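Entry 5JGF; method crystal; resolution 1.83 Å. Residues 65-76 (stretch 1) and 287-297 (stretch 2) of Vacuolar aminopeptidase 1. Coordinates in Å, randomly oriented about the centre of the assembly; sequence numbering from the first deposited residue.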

# COMPACT_ATOMS: atom_id res chain seq x y z
N ARG D 65 2.73 -8.56 -54.80
CA ARG D 65 2.22 -7.25 -54.46
C ARG D 65 3.16 -6.62 -53.43
O ARG D 65 3.54 -7.27 -52.46
CB ARG D 65 0.81 -7.35 -53.86
CG ARG D 65 0.27 -6.00 -53.38
CD ARG D 65 -1.11 -6.15 -52.77
NE ARG D 65 -2.10 -6.59 -53.74
CZ ARG D 65 -3.38 -6.84 -53.46
NH1 ARG D 65 -3.83 -6.68 -52.22
NH2 ARG D 65 -4.20 -7.24 -54.41
N ASN D 66 3.56 -5.37 -53.67
CA ASN D 66 4.42 -4.64 -52.75
C ASN D 66 5.80 -5.28 -52.55
O ASN D 66 6.60 -4.81 -51.74
CB ASN D 66 3.72 -4.52 -51.39
CG ASN D 66 4.28 -3.41 -50.52
OD1 ASN D 66 4.21 -2.24 -50.89
ND2 ASN D 66 4.85 -3.77 -49.37
N GLY D 67 6.06 -6.36 -53.29
CA GLY D 67 7.33 -7.06 -53.15
C GLY D 67 7.42 -7.89 -51.88
O GLY D 67 8.47 -8.43 -51.56
N THR D 68 6.30 -8.01 -51.16
CA THR D 68 6.27 -8.75 -49.90
C THR D 68 5.04 -9.64 -49.73
O THR D 68 4.86 -10.27 -48.68
CB THR D 68 6.29 -7.78 -48.70
OG1 THR D 68 5.12 -6.94 -48.76
CG2 THR D 68 7.52 -6.90 -48.73
N ASN D 69 4.20 -9.70 -50.76
CA ASN D 69 2.95 -10.47 -50.74
C ASN D 69 2.95 -11.25 -52.06
O ASN D 69 2.86 -10.66 -53.13
CB ASN D 69 1.80 -9.46 -50.67
CG ASN D 69 0.41 -10.08 -50.56
OD1 ASN D 69 -0.59 -9.38 -50.74
ND2 ASN D 69 0.33 -11.37 -50.25
N LEU D 70 3.06 -12.57 -51.97
CA LEU D 70 3.12 -13.41 -53.17
C LEU D 70 2.07 -14.50 -53.21
O LEU D 70 1.72 -15.09 -52.19
CB LEU D 70 4.52 -14.04 -53.28
CG LEU D 70 4.85 -14.99 -54.44
CD1 LEU D 70 6.34 -14.97 -54.70
CD2 LEU D 70 4.38 -16.40 -54.12
N SER D 71 1.55 -14.76 -54.41
CA SER D 71 0.56 -15.81 -54.60
C SER D 71 0.95 -16.65 -55.80
O SER D 71 1.07 -16.13 -56.92
CB SER D 71 -0.83 -15.21 -54.83
OG SER D 71 -1.79 -16.25 -54.99
N ALA D 72 1.18 -17.93 -55.57
CA ALA D 72 1.54 -18.86 -56.63
C ALA D 72 0.34 -19.77 -56.81
O ALA D 72 -0.25 -20.21 -55.82
CB ALA D 72 2.76 -19.68 -56.22
N PHE D 73 -0.03 -20.04 -58.05
CA PHE D 73 -1.18 -20.89 -58.28
C PHE D 73 -1.09 -21.76 -59.53
O PHE D 73 -0.35 -21.45 -60.47
CB PHE D 73 -2.46 -20.06 -58.30
CG PHE D 73 -2.46 -18.93 -59.31
CD1 PHE D 73 -3.17 -19.05 -60.50
CD2 PHE D 73 -1.80 -17.74 -59.04
CE1 PHE D 73 -3.21 -17.99 -61.42
CE2 PHE D 73 -1.84 -16.67 -59.94
CZ PHE D 73 -2.55 -16.80 -61.13
N ILE D 74 -1.83 -22.86 -59.49
CA ILE D 74 -1.89 -23.81 -60.59
C ILE D 74 -3.36 -23.95 -60.95
O ILE D 74 -4.18 -24.33 -60.12
CB ILE D 74 -1.36 -25.19 -60.14
CG1 ILE D 74 0.03 -25.03 -59.51
CG2 ILE D 74 -1.29 -26.13 -61.34
CD1 ILE D 74 0.56 -26.30 -58.87
N LEU D 75 -3.69 -23.63 -62.20
CA LEU D 75 -5.07 -23.69 -62.68
C LEU D 75 -5.20 -24.73 -63.78
O LEU D 75 -4.54 -24.64 -64.81
CB LEU D 75 -5.48 -22.31 -63.20
CG LEU D 75 -6.87 -22.13 -63.82
CD1 LEU D 75 -7.96 -22.55 -62.84
CD2 LEU D 75 -7.04 -20.67 -64.21
N GLY D 76 -6.05 -25.72 -63.55
CA GLY D 76 -6.24 -26.78 -64.52
C GLY D 76 -7.19 -26.42 -65.65
O GLY D 76 -8.18 -25.73 -65.45
N ASP D 287 -8.16 -30.79 -63.21
CA ASP D 287 -9.41 -30.07 -63.00
C ASP D 287 -9.37 -29.33 -61.66
O ASP D 287 -10.40 -29.00 -61.09
CB ASP D 287 -10.61 -31.03 -63.02
CG ASP D 287 -10.53 -32.10 -61.95
OD1 ASP D 287 -11.47 -32.92 -61.87
OD2 ASP D 287 -9.52 -32.15 -61.21
N LEU D 288 -8.16 -29.08 -61.17
CA LEU D 288 -7.99 -28.39 -59.89
C LEU D 288 -7.43 -26.98 -60.00
O LEU D 288 -6.85 -26.59 -61.02
CB LEU D 288 -7.08 -29.21 -58.98
CG LEU D 288 -7.51 -30.64 -58.64
CD1 LEU D 288 -6.39 -31.35 -57.91
CD2 LEU D 288 -8.77 -30.62 -57.80
N PHE D 289 -7.62 -26.21 -58.93
CA PHE D 289 -7.12 -24.84 -58.82
C PHE D 289 -6.45 -24.87 -57.44
O PHE D 289 -7.13 -25.00 -56.42
CB PHE D 289 -8.29 -23.84 -58.83
CG PHE D 289 -7.87 -22.39 -58.99
CD1 PHE D 289 -8.79 -21.44 -59.42
CD2 PHE D 289 -6.57 -21.97 -58.69
CE1 PHE D 289 -8.44 -20.10 -59.55
CE2 PHE D 289 -6.21 -20.63 -58.82
CZ PHE D 289 -7.14 -19.69 -59.25
N SER D 290 -5.12 -24.80 -57.43
CA SER D 290 -4.35 -24.86 -56.19
C SER D 290 -3.51 -23.61 -56.00
O SER D 290 -3.05 -23.01 -56.97
CB SER D 290 -3.42 -26.08 -56.21
OG SER D 290 -4.15 -27.27 -56.46
N THR D 291 -3.28 -23.21 -54.75
CA THR D 291 -2.48 -22.03 -54.50
C THR D 291 -1.87 -21.96 -53.12
O THR D 291 -2.42 -22.48 -52.15
CB THR D 291 -3.29 -20.73 -54.70
OG1 THR D 291 -2.49 -19.60 -54.31
CG2 THR D 291 -4.55 -20.73 -53.84
N VAL D 292 -0.71 -21.32 -53.05
CA VAL D 292 -0.04 -21.05 -51.79
C VAL D 292 0.10 -19.54 -51.88
O VAL D 292 0.72 -19.01 -52.80
CB VAL D 292 1.36 -21.66 -51.69
CG1 VAL D 292 2.09 -21.06 -50.48
CG2 VAL D 292 1.27 -23.17 -51.53
N THR D 293 -0.52 -18.83 -50.94
CA THR D 293 -0.43 -17.38 -50.92
C THR D 293 0.29 -16.99 -49.64
O THR D 293 -0.07 -17.44 -48.55
CB THR D 293 -1.83 -16.75 -51.01
OG1 THR D 293 -2.43 -17.12 -52.26
CG2 THR D 293 -1.74 -15.23 -50.94
N LEU D 294 1.33 -16.16 -49.81
CA LEU D 294 2.17 -15.70 -48.71
C LEU D 294 1.90 -14.23 -48.43
O LEU D 294 2.03 -13.38 -49.31
CB LEU D 294 3.64 -15.90 -49.10
CG LEU D 294 3.98 -17.31 -49.57
CD1 LEU D 294 5.45 -17.37 -49.98
CD2 LEU D 294 3.69 -18.32 -48.46
N TYR D 295 1.55 -13.94 -47.18
CA TYR D 295 1.21 -12.58 -46.76
C TYR D 295 2.25 -11.87 -45.92
O TYR D 295 3.05 -12.49 -45.21
CB TYR D 295 -0.10 -12.61 -45.96
CG TYR D 295 -1.28 -13.15 -46.74
CD1 TYR D 295 -1.98 -12.34 -47.63
CD2 TYR D 295 -1.70 -14.47 -46.58
CE1 TYR D 295 -3.06 -12.84 -48.35
CE2 TYR D 295 -2.78 -14.98 -47.29
CZ TYR D 295 -3.46 -14.16 -48.18
OH TYR D 295 -4.53 -14.66 -48.88
N ASP D 296 2.22 -10.55 -46.00
CA ASP D 296 3.11 -9.69 -45.23
C ASP D 296 2.23 -9.20 -44.08
O ASP D 296 1.04 -9.48 -44.03
CB ASP D 296 3.54 -8.49 -46.10
CG ASP D 296 4.61 -7.63 -45.45
OD1 ASP D 296 4.95 -6.58 -46.05
OD2 ASP D 296 5.12 -7.98 -44.37
N ASN D 297 2.85 -8.50 -43.13
CA ASN D 297 2.16 -7.89 -42.01
C ASN D 297 1.21 -8.67 -41.10
O ASN D 297 0.33 -8.07 -40.49
CB ASN D 297 1.43 -6.64 -42.52
CG ASN D 297 2.36 -5.67 -43.23
OD1 ASN D 297 3.51 -5.48 -42.83
ND2 ASN D 297 1.85 -5.05 -44.28

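The two strands run antiparallel, and three residues of the second stretch, Phe289, Leu294 and Asp296, cover the most surface.

Phe289 lies on the same sheet face as Leu75 and Phe73. Its flat ring offers a broad apolar surface, and Leu75 CD1 sits over one face of it, 4.0 Å from the ring centroid, a CH-pi contact. Phe73 CD1 approaches Phe289 CE2 obliquely at 3.8 Å, an apolar contact.

Leu294 makes its hydrogen bonds through its backbone, which leaves its apolar side chain free to lie on the same face of the sheet as that of Leu70. The two form a hydrogen-bonded pair: Leu294 N donates to Leu70 O (2.6 Å) and Leu70 N to Leu294 O (3.0 Å). The CA-to-CB bond of Asn69 points sideways, but the end of the side chain comes nearer, and Asn69 ND2 donates to Leu294 O (2.8 Å). The branched leucine side chains meet more loosely, Leu70 CD2 lying 4.4 Å from Leu294 CD1.

Beyond the strand, Asp296 points toward the first stretch, and its carboxylate suits a hydroxyl donor: Thr68 OG1 donates to Asp296 OD1 at 2.7 Å. Thr68 OG1 in turn accepts from Asn66 ND2 (3.2 Å), using both capacities of a hydroxyl. Asp296 OD2 accepts from Asn297 N (2.6 Å), so the carboxylate ties the loop that follows the strand to the loop that precedes its partner.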